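Local coordinates for protein NUDIX hydrolase (Alicyclobacillus acidocaldarius subsp. acidocaldarius, PDB 3QSJ) that probably hydrolyses phosphorus-containing acid anhydrides in the manner of Nudix enzymes, with the help of magnesium or manganese, and also binds calcium, at residues T12-D18 / F156-Q162; V26-A32 / L174-T180; G47-D53 / V77-E82; M56-G62 / A130-G134; A202-L207 / T219-G223. All blocks are in the same frame, centred on the assembly; numbering follows the deposited sequence.

In the fold
Strand 7-18 opens the first long loop, which interaction 1 closes when residues 156-162 return alongside it. Strand 24-31 opens the second; interaction 2 closes it at residues 174-180, so the two contacts cross, their segments alternating along the chain, while sharing one mixed sheet. Both long loops enclose interactions 3 and 4. Interaction 3 is the first to close, where helix 72-87 meets the turn after strand 42-48 beside the calcium; interaction 4 crosses it, joining the end of helix 51-58 to residues 130-134. Interaction 5 follows in series near the C terminus. Its helix, 198-209, packs on the sheet face remote from helix 72-87, giving helical layers on both faces.

Interaction 1: T12-D18 / F156-Q162; sequences TLVVIRD and FFLCVGQ
Thr12 through Ile16 pair in parallel register with Phe156 through Val160, two neighbouring strands in the mixed sheet of the Nudix fold. Backbone bonds alternate between the strands: Thr12 O accepts from Phe157 N, Phe157 O from Val14 N, Val14 O from Cys159 N, and Cys159 O from Ile16 N; Gly161 N then reaches Ile16 O at 2.7 Å. Apolar packing divides between two faces. Leu13, Val15, Phe157 and Cys159 face helix 72-87 and Leu91, with Leu13 CD1 3.8 Å from Phe157 CB. On the other face, toward helices 198-209 and 213-219, Leu158 CD1 rests 3.7 Å from Val14 CG1 and 3.8 Å from Ile16 CG2. Ile16 CG1 stands between its backbone N and carbonyl carbon (chi1 68°), which carries CD1 to 3.9 Å from Leu158 CD1; an alanine here would probably leave a gap beside Leu158 and take support from Leu207. The aromatic contact is a CH-pi one, Thr12 CB lying over a face of the Phe156 ring. Polar side-chain bonds close the far end: in one of its two conformers, Gln162 receives Asp18 N on a lone pair of OE1 at 2.8 Å and gives NE2 to Asp18 O at 2.9 Å.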
# COMPACT_ATOMS: atom_id res chain seq x y z
N THR A 12 -1.87 -4.47 0.76
CA THR A 12 -1.34 -3.27 1.38
C THR A 12 -0.02 -2.90 0.72
O THR A 12 0.80 -3.77 0.46
CB THR A 12 -1.15 -3.54 2.89
OG1 THR A 12 -2.44 -3.83 3.44
CG2 THR A 12 -0.67 -2.30 3.60
N LEU A 13 0.22 -1.58 0.60
CA LEU A 13 1.45 -1.08 -0.02
C LEU A 13 2.26 -0.34 1.00
O LEU A 13 1.80 0.62 1.64
CB LEU A 13 1.16 -0.15 -1.22
CG LEU A 13 2.38 0.13 -2.11
CD1 LEU A 13 2.96 -1.18 -2.65
CD2 LEU A 13 1.96 1.12 -3.25
N VAL A 14 3.55 -0.74 1.11
CA VAL A 14 4.48 -0.15 2.06
C VAL A 14 5.39 0.68 1.18
O VAL A 14 6.24 0.12 0.45
CB VAL A 14 5.24 -1.26 2.83
CG1 VAL A 14 6.20 -0.65 3.87
CG2 VAL A 14 4.26 -2.24 3.49
N VAL A 15 5.19 2.00 1.21
CA VAL A 15 5.95 2.92 0.33
C VAL A 15 7.04 3.54 1.19
O VAL A 15 6.75 4.22 2.18
CB VAL A 15 5.01 4.00 -0.27
CG1 VAL A 15 5.77 4.86 -1.29
CG2 VAL A 15 3.77 3.36 -0.93
N ILE A 16 8.28 3.33 0.79
CA ILE A 16 9.42 3.82 1.58
C ILE A 16 10.39 4.73 0.86
O ILE A 16 10.39 4.82 -0.36
CB ILE A 16 10.24 2.60 2.10
CG1 ILE A 16 10.95 1.83 0.93
CG2 ILE A 16 9.40 1.70 3.00
CD1 ILE A 16 11.96 0.68 1.44
N ARG A 17 11.22 5.43 1.65
CA ARG A 17 12.28 6.23 1.04
C ARG A 17 13.45 6.28 2.05
O ARG A 17 13.28 5.99 3.23
CB ARG A 17 11.76 7.63 0.71
CG ARG A 17 11.50 8.46 1.98
CD ARG A 17 10.76 9.74 1.65
NE ARG A 17 10.63 10.63 2.82
CZ ARG A 17 10.00 11.79 2.76
NH1 ARG A 17 9.46 12.20 1.61
NH2 ARG A 17 9.91 12.56 3.85
N ASP A 18 14.63 6.63 1.58
CA ASP A 18 15.76 6.85 2.48
C ASP A 18 15.53 8.23 3.08
O ASP A 18 15.32 9.19 2.33
CB ASP A 18 17.06 6.84 1.70
CG ASP A 18 17.50 5.43 1.31
OD1 ASP A 18 17.27 4.47 2.13
OD2 ASP A 18 18.07 5.28 0.23
N PHE A 156 1.17 -8.18 1.30
CA PHE A 156 1.93 -6.95 1.54
C PHE A 156 3.02 -6.80 0.41
O PHE A 156 3.78 -7.71 0.12
CB PHE A 156 2.69 -7.05 2.90
CG PHE A 156 1.77 -6.81 4.07
CD1 PHE A 156 1.75 -5.59 4.71
CD2 PHE A 156 0.81 -7.77 4.43
CE1 PHE A 156 0.82 -5.32 5.76
CE2 PHE A 156 -0.12 -7.50 5.48
CZ PHE A 156 -0.11 -6.28 6.11
N PHE A 157 3.11 -5.60 -0.13
CA PHE A 157 4.07 -5.25 -1.16
C PHE A 157 4.85 -4.05 -0.68
O PHE A 157 4.30 -3.15 0.02
CB PHE A 157 3.36 -4.91 -2.50
CG PHE A 157 2.72 -6.15 -3.08
CD1 PHE A 157 3.48 -7.04 -3.85
CD2 PHE A 157 1.38 -6.42 -2.86
CE1 PHE A 157 2.88 -8.18 -4.39
CE2 PHE A 157 0.79 -7.58 -3.38
CZ PHE A 157 1.58 -8.51 -4.04
N LEU A 158 6.08 -4.00 -1.13
CA LEU A 158 6.97 -2.87 -0.83
C LEU A 158 7.36 -2.16 -2.15
O LEU A 158 7.59 -2.84 -3.16
CB LEU A 158 8.26 -3.47 -0.20
CG LEU A 158 9.32 -2.46 0.21
CD1 LEU A 158 8.90 -1.78 1.55
CD2 LEU A 158 10.67 -3.19 0.50
N CYS A 159 7.49 -0.82 -2.13
CA CYS A 159 8.02 -0.06 -3.26
C CYS A 159 8.68 1.17 -2.74
O CYS A 159 8.53 1.52 -1.57
CB CYS A 159 6.99 0.25 -4.33
SG CYS A 159 5.72 1.41 -3.78
N VAL A 160 9.49 1.79 -3.59
CA VAL A 160 10.24 2.96 -3.15
C VAL A 160 9.58 4.22 -3.73
O VAL A 160 9.22 4.24 -4.92
CB VAL A 160 11.70 2.83 -3.67
CG1 VAL A 160 12.52 4.08 -3.30
CG2 VAL A 160 12.33 1.60 -3.06
N GLY A 161 9.39 5.21 -2.88
CA GLY A 161 8.79 6.48 -3.31
C GLY A 161 9.71 7.65 -3.00
O GLY A 161 9.27 8.62 -2.39
N GLN A 162 10.98 7.60 -3.43
CA GLN A 162 11.94 8.67 -3.14
C GLN A 162 11.57 9.98 -3.85
O GLN A 162 11.97 11.07 -3.42
CB GLN A 162 13.34 8.21 -3.57
CG GLN A 162 14.49 8.94 -2.87
CD GLN A 162 14.62 8.51 -1.43
OE1 GLN A 162 14.70 7.31 -1.12
NE2 GLN A 162 14.68 9.50 -0.53
O HOH W 1 9.51 11.21 -1.14

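Interaction 2: V26-A32 / L174-T180; sequences VLVVRRA and LDAALWT
Arg30 bends round the carboxylate of Asp175 at the end of an antiparallel strand pair. Its CB and CG both pass 3.6 Å from Asp175 OD1, and CD follows; the chain then folds at chi3 (62°), bringing NE to the same OD1 at 2.9 Å in a salt bridge. The bond is nearly straight and uses the syn lone pair of OD1, which sits at the edge of the guanidinium, although the two planes are 65° apart. At the tip, NH2 approaches a water that also donates to Asp175 O; this link is unusually short and somewhat doubtful. At the opposite end Leu27 CD2 stands almost squarely over the five-membered ring of Trp179, 3.4 Å from its centroid, a CH-pi contact. Leu27 CG continues it 3.8 Å from Trp179 CZ2. An alanine in place of Trp179 would probably strip the cover from Leu27 and leave Gly165 O without its indole N-H donor. On the other face, in the Val28 conformer described, CG2 meets Thr180 CG2 and Leu178 CD1. Strand 24-31 is flanked by strand 174-181 and by strands 7-18 and 42-48; Leu27 and Val29 lean on helix 72-87, while Val26 and Val28 touch Phe44.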
# COMPACT_ATOMS: atom_id res chain seq x y z
N VAL A 26 8.52 5.96 5.84
CA VAL A 26 7.43 5.18 5.22
C VAL A 26 6.14 5.99 5.26
O VAL A 26 5.99 6.79 6.19
CB VAL A 26 7.31 3.81 5.97
CG1 VAL A 26 7.00 3.98 7.48
CG2 VAL A 26 6.30 2.88 5.28
N LEU A 27 5.21 5.77 4.30
CA LEU A 27 3.96 6.48 4.29
C LEU A 27 2.98 5.70 5.16
O LEU A 27 2.71 4.49 4.94
CB LEU A 27 3.39 6.57 2.86
CG LEU A 27 3.97 7.65 1.97
CD1 LEU A 27 3.37 7.53 0.58
CD2 LEU A 27 3.62 9.07 2.54
N VAL A 28 2.43 6.38 6.12
CA VAL A 28 1.42 5.73 6.95
C VAL A 28 0.21 6.60 6.93
O VAL A 28 0.30 7.81 6.63
CB VAL A 28 1.89 5.43 8.40
CG1 VAL A 28 2.96 4.33 8.41
CG2 VAL A 28 2.39 6.69 9.11
N VAL A 29 -0.93 6.01 7.29
CA VAL A 29 -2.19 6.75 7.40
C VAL A 29 -2.87 6.41 8.73
O VAL A 29 -2.57 5.37 9.32
CB VAL A 29 -3.13 6.45 6.22
CG1 VAL A 29 -2.44 6.85 4.88
CG2 VAL A 29 -3.55 4.97 6.20
N ARG A 30 -3.78 7.28 9.21
CA ARG A 30 -4.53 6.91 10.42
C ARG A 30 -6.01 6.97 10.12
O ARG A 30 -6.48 7.97 9.59
CB ARG A 30 -4.18 7.83 11.60
CG ARG A 30 -5.04 7.46 12.83
CD ARG A 30 -4.64 8.24 14.06
NE ARG A 30 -4.81 9.68 13.89
CZ ARG A 30 -4.44 10.54 14.82
NH1 ARG A 30 -3.95 10.11 15.98
NH2 ARG A 30 -4.56 11.84 14.61
N ARG A 31 -6.74 5.91 10.44
CA ARG A 31 -8.22 5.86 10.32
C ARG A 31 -8.87 6.86 11.25
O ARG A 31 -8.50 6.94 12.42
CB ARG A 31 -8.74 4.45 10.62
CG ARG A 31 -8.20 3.45 9.63
CD ARG A 31 -8.48 2.03 10.07
NE ARG A 31 -9.89 1.72 9.88
CZ ARG A 31 -10.41 1.31 8.73
NH1 ARG A 31 -9.65 1.20 7.65
NH2 ARG A 31 -11.70 1.05 8.64
N ALA A 32 -9.81 7.65 10.73
CA ALA A 32 -10.52 8.65 11.54
C ALA A 32 -11.29 7.97 12.73
O ALA A 32 -11.73 6.83 12.61
CB ALA A 32 -11.51 9.40 10.67
N LEU A 174 -9.72 8.83 6.48
CA LEU A 174 -8.42 8.92 7.16
C LEU A 174 -8.31 10.32 7.75
O LEU A 174 -8.75 11.26 7.12
CB LEU A 174 -7.27 8.69 6.12
CG LEU A 174 -7.31 7.35 5.42
CD1 LEU A 174 -6.24 7.24 4.36
CD2 LEU A 174 -7.24 6.20 6.45
N ASP A 175 -7.75 10.47 8.93
CA ASP A 175 -7.61 11.84 9.42
C ASP A 175 -6.18 12.34 9.33
O ASP A 175 -5.89 13.46 9.75
CB ASP A 175 -8.21 12.00 10.80
CG ASP A 175 -7.54 11.18 11.89
OD1 ASP A 175 -6.46 10.57 11.62
OD2 ASP A 175 -8.04 11.21 13.04
N ALA A 176 -5.26 11.47 8.91
CA ALA A 176 -3.86 11.88 8.80
C ALA A 176 -3.13 10.97 7.85
O ALA A 176 -3.56 9.84 7.61
CB ALA A 176 -3.21 11.82 10.17
N ALA A 177 -2.07 11.50 7.25
CA ALA A 177 -1.21 10.73 6.34
C ALA A 177 0.08 11.47 6.29
O ALA A 177 0.09 12.70 6.15
CB ALA A 177 -1.82 10.68 4.96
N LEU A 178 1.20 10.74 6.49
CA LEU A 178 2.49 11.38 6.50
C LEU A 178 3.65 10.44 6.25
O LEU A 178 3.48 9.22 6.33
CB LEU A 178 2.73 12.20 7.78
CG LEU A 178 2.90 11.55 9.19
CD1 LEU A 178 2.28 10.25 9.36
CD2 LEU A 178 4.29 11.68 9.75
N TRP A 179 4.80 11.04 5.92
CA TRP A 179 6.05 10.30 5.80
C TRP A 179 6.65 10.26 7.21
O TRP A 179 7.05 11.31 7.77
CB TRP A 179 7.02 11.03 4.87
CG TRP A 179 6.74 10.80 3.42
CD1 TRP A 179 6.18 11.68 2.53
CD2 TRP A 179 7.12 9.65 2.68
NE1 TRP A 179 6.27 11.17 1.25
CE2 TRP A 179 6.83 9.91 1.31
CE3 TRP A 179 7.72 8.42 3.03
CZ2 TRP A 179 7.10 8.98 0.30
CZ3 TRP A 179 8.00 7.52 2.01
CH2 TRP A 179 7.60 7.77 0.69
N THR A 180 6.79 9.06 7.76
CA THR A 180 7.38 9.00 9.10
C THR A 180 8.59 8.08 9.16
O THR A 180 8.58 7.03 8.52
CB THR A 180 6.30 8.52 10.14
OG1 THR A 180 6.89 8.54 11.45
CG2 THR A 180 5.78 7.12 9.85
O HOH W 2 -4.99 13.44 12.75
O HOH W 3 -7.88 8.96 14.37

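Interaction 3: G47-D53 / V77-E82; sequences GAADPSD and VTALRE. With CA (calcium ion), chain B.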
# COMPACT_ATOMS: atom_id res chain seq x y z
N GLY A 47 -6.39 -2.24 1.09
CA GLY A 47 -7.81 -2.53 1.17
C GLY A 47 -8.15 -3.78 0.40
O GLY A 47 -7.28 -4.49 -0.10
N ALA A 48 -9.44 -4.02 0.30
CA ALA A 48 -9.99 -5.25 -0.27
C ALA A 48 -9.78 -5.26 -1.75
O ALA A 48 -9.91 -4.22 -2.43
CB ALA A 48 -11.50 -5.36 0.08
N ALA A 49 -9.52 -6.48 -2.27
CA ALA A 49 -9.42 -6.70 -3.70
C ALA A 49 -10.74 -6.33 -4.41
O ALA A 49 -11.82 -6.55 -3.85
CB ALA A 49 -9.07 -8.17 -4.01
N ASP A 50 -10.65 -5.79 -5.63
CA ASP A 50 -11.81 -5.44 -6.48
C ASP A 50 -11.66 -6.23 -7.80
O ASP A 50 -10.52 -6.47 -8.22
CB ASP A 50 -11.78 -3.93 -6.77
CG ASP A 50 -12.89 -3.39 -7.71
OD1 ASP A 50 -14.02 -3.13 -7.21
OD2 ASP A 50 -12.65 -3.30 -8.95
N PRO A 51 -12.77 -6.57 -8.51
CA PRO A 51 -12.63 -7.34 -9.78
C PRO A 51 -11.75 -6.67 -10.82
O PRO A 51 -11.05 -7.38 -11.53
CB PRO A 51 -14.07 -7.43 -10.30
CG PRO A 51 -14.93 -7.35 -9.03
CD PRO A 51 -14.19 -6.41 -8.12
N SER A 52 -11.78 -5.31 -10.93
CA SER A 52 -10.95 -4.65 -11.97
C SER A 52 -9.45 -4.81 -11.69
O SER A 52 -8.66 -4.50 -12.57
CB SER A 52 -11.30 -3.17 -12.15
OG SER A 52 -11.07 -2.42 -10.96
N ASP A 53 -9.05 -5.24 -10.45
CA ASP A 53 -7.62 -5.37 -10.13
C ASP A 53 -6.95 -6.45 -10.99
O ASP A 53 -5.91 -6.17 -11.59
CB ASP A 53 -7.38 -5.62 -8.63
CG ASP A 53 -7.85 -4.44 -7.79
OD1 ASP A 53 -8.00 -3.32 -8.36
OD2 ASP A 53 -8.11 -4.64 -6.58
N VAL A 77 -1.75 -4.85 -7.84
CA VAL A 77 -2.66 -3.84 -8.36
C VAL A 77 -3.61 -3.33 -7.28
O VAL A 77 -3.79 -2.11 -7.15
CB VAL A 77 -3.38 -4.33 -9.65
CG1 VAL A 77 -4.48 -3.34 -10.04
CG2 VAL A 77 -2.36 -4.44 -10.81
N THR A 78 -4.19 -4.25 -6.49
CA THR A 78 -5.10 -3.85 -5.39
C THR A 78 -4.35 -2.84 -4.53
O THR A 78 -4.87 -1.81 -4.21
CB THR A 78 -5.52 -5.09 -4.56
OG1 THR A 78 -6.22 -6.01 -5.42
CG2 THR A 78 -6.32 -4.69 -3.28
N ALA A 79 -3.12 -3.17 -4.16
CA ALA A 79 -2.32 -2.29 -3.30
C ALA A 79 -2.07 -0.91 -3.92
O ALA A 79 -2.24 0.11 -3.24
CB ALA A 79 -1.02 -2.99 -2.93
N LEU A 80 -1.72 -0.90 -5.20
CA LEU A 80 -1.43 0.35 -5.94
C LEU A 80 -2.71 1.17 -6.06
O LEU A 80 -2.68 2.40 -5.90
CB LEU A 80 -0.86 -0.01 -7.31
CG LEU A 80 0.59 -0.49 -7.24
CD1 LEU A 80 0.93 -1.34 -8.48
CD2 LEU A 80 1.54 0.70 -7.00
N ARG A 81 -3.81 0.53 -6.36
CA ARG A 81 -5.08 1.26 -6.52
C ARG A 81 -5.51 1.93 -5.19
O ARG A 81 -5.96 3.07 -5.21
CB ARG A 81 -6.21 0.32 -7.01
CG ARG A 81 -7.62 1.02 -7.01
CD ARG A 81 -8.78 0.09 -7.46
NE ARG A 81 -8.76 -1.19 -6.72
CZ ARG A 81 -9.11 -1.35 -5.45
NH1 ARG A 81 -9.55 -0.31 -4.73
NH2 ARG A 81 -9.03 -2.56 -4.88
N GLU A 82 -5.47 1.17 -4.09
CA GLU A 82 -5.90 1.61 -2.76
C GLU A 82 -5.00 2.77 -2.32
O GLU A 82 -5.49 3.77 -1.76
CB GLU A 82 -5.79 0.44 -1.78
CG GLU A 82 -6.88 -0.61 -1.98
CD GLU A 82 -8.27 -0.24 -1.49
OE1 GLU A 82 -8.37 0.63 -0.59
OE2 GLU A 82 -9.26 -0.88 -1.92
CA CA B . -8.23 1.66 1.53
O HOH W 4 -10.25 0.52 1.75
O HOH W 5 -9.15 3.29 -0.09
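Asp53 and Arg81 join the start of helix 51-58 to helix 72-87, the helix of the Nudix motif, whose Arg-Glu pair is Arg81-Glu82. This half is tightly knit. Arg81 grips the carboxylate side-on, NE to Asp53 OD1 at 2.8 Å and NH2 to OD2 at 2.8 Å, on syn lone pairs and with the two planes only 4° apart. Asp53 OD2 takes two more donors, well out of its plane and from opposite faces: Thr78 OG1 at 2.6 Å and Asp50 N, the latter within a capping box that starts helix 51-58. Arg81 NH2 also reaches Ala48 O.

The metal side has no direct hydrogen bond between the segments; calcium and two waters fill it. Glu82 OE1 binds calcium at 2.4 Å, and Gly46 and Glu86 supply further ligands. Arg81 NH1, which also pairs with Glu85, bonds Glu82 OE2 at 2.9 Å, so Asp53, through Arg81, probably helps to position this metal ligand. Gly47 CA packs 3.5 Å from Glu82 CD, and a CB there would come to about 2.3 Å from Glu82 OE1.

Interaction 4: M56-G62 / A130-G134; sequences MAKRAFG and AFDLG
Phe61 N donates to Phe131 O at 2.9 Å, and Phe61 O in turn accepts from Leu133 N at 2.9 Å, so both polar atoms of one residue's backbone are engaged by the same short segment. The two bonds straddle Asp132 and form a single bridge between the backbones. A water adds a third polar link, donating to Met56 O and accepting from Phe131 N.

Around these bonds the side chains pack in small patches. Ala60 CB nestles against Leu133 CD1 at 3.6 Å and lies 3.4 Å from Phe131 O. The Phe61 ring has its CG anti to the carbonyl carbon (chi1 -60°), a setting that lays CE2 3.9 Å from Ala130 CB; the ring also makes a cation-pi contact with Arg94. Ala130 CB is also pressed close to Arg59 O, at 3.2 Å. On the inner side, the selenium of selenomethionine Met56 approaches the edge of the Phe131 ring, SE to CE2 4.3 Å, between helices 72-87 and 119-125, where Val77, Leu80 and Leu124 are among the apolar neighbours.

Beyond the bridge the chain turns. Asp132 CG lies anti to its N (chi1 175°), which presents OD1 to Gly134 N at 3.0 Å, from above the carboxylate plane. This is an Asx turn, leading from the short strand 130-131 into a 3-10 segment.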
# COMPACT_ATOMS: atom_id res chain seq x y z
N MSE A 56 -6.67 -5.16 -14.66
CA MSE A 56 -5.52 -4.28 -14.83
C MSE A 56 -4.20 -5.06 -14.73
O MSE A 56 -3.26 -4.73 -15.46
CB MSE A 56 -5.52 -3.17 -13.75
CG MSE A 56 -6.62 -2.12 -14.03
SE MSE A 56 -6.46 -0.65 -12.75
CE MSE A 56 -7.57 -1.52 -11.27
N ALA A 57 -4.17 -6.12 -13.92
CA ALA A 57 -2.93 -6.88 -13.81
C ALA A 57 -2.56 -7.55 -15.15
O ALA A 57 -1.37 -7.73 -15.43
CB ALA A 57 -3.01 -7.89 -12.69
N LYS A 58 -3.58 -7.97 -15.95
CA LYS A 58 -3.35 -8.64 -17.24
C LYS A 58 -2.81 -7.62 -18.31
O LYS A 58 -2.19 -8.04 -19.29
CB LYS A 58 -4.63 -9.35 -17.69
CG LYS A 58 -4.96 -10.55 -16.79
CD LYS A 58 -6.26 -11.21 -17.21
CE LYS A 58 -6.55 -12.50 -16.48
NZ LYS A 58 -6.92 -12.28 -15.06
N ARG A 59 -2.93 -6.30 -18.05
CA ARG A 59 -2.37 -5.25 -18.94
C ARG A 59 -1.05 -4.70 -18.39
O ARG A 59 -0.43 -3.83 -19.04
CB ARG A 59 -3.32 -4.02 -19.03
CG ARG A 59 -4.76 -4.38 -19.17
CD ARG A 59 -5.65 -3.17 -19.32
NE ARG A 59 -6.94 -3.73 -19.72
CZ ARG A 59 -8.05 -3.68 -19.01
NH1 ARG A 59 -8.12 -2.91 -17.93
NH2 ARG A 59 -9.14 -4.27 -19.46
N ALA A 60 -0.62 -5.19 -17.21
CA ALA A 60 0.55 -4.64 -16.52
C ALA A 60 1.87 -5.04 -17.21
O ALA A 60 1.90 -6.01 -17.97
CB ALA A 60 0.58 -5.12 -15.06
N PHE A 61 2.95 -4.31 -16.87
CA PHE A 61 4.28 -4.69 -17.32
C PHE A 61 4.92 -5.44 -16.20
O PHE A 61 4.77 -5.11 -15.01
CB PHE A 61 5.14 -3.42 -17.55
CG PHE A 61 4.54 -2.50 -18.59
CD1 PHE A 61 4.80 -2.70 -19.94
CD2 PHE A 61 3.72 -1.44 -18.22
CE1 PHE A 61 4.27 -1.85 -20.89
CE2 PHE A 61 3.19 -0.58 -19.19
CZ PHE A 61 3.47 -0.78 -20.51
N GLY A 62 5.70 -6.45 -16.56
CA GLY A 62 6.45 -7.13 -15.51
C GLY A 62 5.61 -7.93 -14.52
O GLY A 62 4.46 -8.35 -14.79
N ALA A 130 -0.14 1.54 -17.73
CA ALA A 130 -0.37 0.40 -16.85
C ALA A 130 0.69 0.41 -15.81
O ALA A 130 1.66 1.21 -15.91
CB ALA A 130 -0.36 -0.93 -17.66
N PHE A 131 0.52 -0.47 -14.82
CA PHE A 131 1.50 -0.53 -13.72
C PHE A 131 2.72 -1.34 -14.10
O PHE A 131 2.59 -2.38 -14.77
CB PHE A 131 0.87 -1.19 -12.52
CG PHE A 131 -0.19 -0.30 -11.89
CD1 PHE A 131 0.18 0.91 -11.28
CD2 PHE A 131 -1.54 -0.64 -11.96
CE1 PHE A 131 -0.76 1.70 -10.62
CE2 PHE A 131 -2.51 0.17 -11.33
CZ PHE A 131 -2.11 1.33 -10.66
N ASP A 132 3.89 -0.92 -13.60
CA ASP A 132 5.12 -1.72 -13.78
C ASP A 132 5.20 -2.48 -12.43
O ASP A 132 5.71 -1.95 -11.41
CB ASP A 132 6.34 -0.78 -13.98
CG ASP A 132 7.64 -1.60 -14.05
OD1 ASP A 132 7.56 -2.87 -13.95
OD2 ASP A 132 8.73 -0.97 -14.23
N LEU A 133 4.73 -3.72 -12.44
CA LEU A 133 4.74 -4.54 -11.21
C LEU A 133 6.16 -4.94 -10.75
O LEU A 133 6.35 -5.28 -9.58
CB LEU A 133 3.88 -5.78 -11.43
CG LEU A 133 2.40 -5.42 -11.71
CD1 LEU A 133 1.55 -6.70 -11.95
CD2 LEU A 133 1.81 -4.47 -10.60
N GLY A 134 7.14 -4.78 -11.63
CA GLY A 134 8.54 -5.05 -11.34
C GLY A 134 9.08 -4.10 -10.26
O GLY A 134 10.14 -4.35 -9.67
O HOH W 6 -1.95 -2.20 -15.09

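Interaction 5: A202-L207 / T219-G223; sequences AVLKAL and TLSIG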
# COMPACT_ATOMS: atom_id res chain seq x y z
N ALA A 202 5.17 -5.66 12.52
CA ALA A 202 6.21 -6.54 11.99
C ALA A 202 6.88 -5.89 10.75
O ALA A 202 8.10 -5.97 10.61
CB ALA A 202 5.62 -7.92 11.69
N VAL A 203 6.12 -5.12 9.94
CA VAL A 203 6.75 -4.40 8.81
C VAL A 203 7.66 -3.29 9.34
O VAL A 203 8.79 -3.16 8.88
CB VAL A 203 5.71 -3.79 7.82
CG1 VAL A 203 6.39 -2.84 6.78
CG2 VAL A 203 4.94 -4.91 7.11
N LEU A 204 7.18 -2.51 10.32
CA LEU A 204 8.00 -1.43 10.90
C LEU A 204 9.29 -1.93 11.52
O LEU A 204 10.35 -1.36 11.26
CB LEU A 204 7.20 -0.61 11.90
CG LEU A 204 5.97 0.07 11.33
CD1 LEU A 204 5.08 0.51 12.48
CD2 LEU A 204 6.34 1.28 10.39
N LYS A 205 9.24 -3.06 12.24
CA LYS A 205 10.45 -3.65 12.82
C LYS A 205 11.42 -4.08 11.71
O LYS A 205 12.64 -3.90 11.86
CB LYS A 205 10.14 -4.88 13.69
CG LYS A 205 9.39 -4.60 14.97
CD LYS A 205 9.12 -5.93 15.70
CE LYS A 205 8.36 -5.73 16.99
NZ LYS A 205 7.61 -6.95 17.38
N ALA A 206 10.88 -4.64 10.58
CA ALA A 206 11.71 -5.10 9.44
C ALA A 206 12.40 -3.90 8.83
O ALA A 206 13.58 -3.95 8.55
CB ALA A 206 10.86 -5.80 8.37
N LEU A 207 11.67 -2.80 8.64
CA LEU A 207 12.24 -1.55 8.10
C LEU A 207 13.32 -0.94 9.04
O LEU A 207 14.37 -0.48 8.57
CB LEU A 207 11.11 -0.54 7.92
CG LEU A 207 10.12 -0.84 6.77
CD1 LEU A 207 9.05 0.26 6.70
CD2 LEU A 207 10.86 -1.00 5.43
N THR A 219 15.77 -7.60 0.07
CA THR A 219 15.81 -8.60 1.13
C THR A 219 14.58 -8.60 2.00
O THR A 219 14.40 -9.59 2.75
CB THR A 219 16.98 -8.28 2.13
OG1 THR A 219 16.72 -7.02 2.78
CG2 THR A 219 18.34 -8.28 1.51
N LEU A 220 13.80 -7.51 2.02
CA LEU A 220 12.71 -7.49 2.99
C LEU A 220 11.75 -8.64 2.89
O LEU A 220 11.25 -8.98 1.82
CB LEU A 220 11.94 -6.16 3.03
CG LEU A 220 11.56 -5.70 4.44
CD1 LEU A 220 12.78 -5.12 5.15
CD2 LEU A 220 10.45 -4.63 4.33
N SER A 221 11.44 -9.19 4.06
CA SER A 221 10.48 -10.28 4.14
C SER A 221 9.96 -10.36 5.55
O SER A 221 10.76 -10.45 6.51
CB SER A 221 11.13 -11.60 3.77
OG SER A 221 10.32 -12.68 4.21
N ILE A 222 8.64 -10.40 5.68
CA ILE A 222 8.01 -10.55 6.99
C ILE A 222 7.58 -12.02 7.13
O ILE A 222 6.74 -12.50 6.36
CB ILE A 222 6.82 -9.56 7.19
CG1 ILE A 222 6.92 -8.23 6.39
CG2 ILE A 222 6.55 -9.34 8.67
CD1 ILE A 222 8.14 -7.27 6.66
N GLY A 223 8.20 -12.74 8.07
CA GLY A 223 7.88 -14.14 8.35
C GLY A 223 6.91 -14.11 9.51
O GLY A 223 7.05 -13.23 10.37
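Leu220 holds chi1 at -140°, well away from a staggered setting; with chi2 near 77° this brings both methyls onto helix 198-209. CD1 comes 3.8 Å from Ala206 CB and lies beside Ala206 O, while CD2 meets Leu207 CD2 at 3.8 Å, the two leucines crossing at about a right angle. Ile222 was built in two conformers; in the one described, its chi1 of -28° is also unstaggered, so its finer contacts are less certain. There CG1 lies across Val203 CG2 at 3.9 Å, and CD1 fits against Val203 CA and Ala206 CB. Its CG2 branch turns to Ala202 CB.

Ala202 and Ala206 stand one turn apart, and their small methyls probably allow the extended chain close to the helix. Val203 and Leu207, on its neighbouring flank, continue to Val14 and Ile16 of the sheet. The chain's polar anchors lie elsewhere, Leu220 O on Arg137 and the Ile222 backbone on Ile139. With no hydrogen bond across it, the contact rests on shape and buried apolar surface alone.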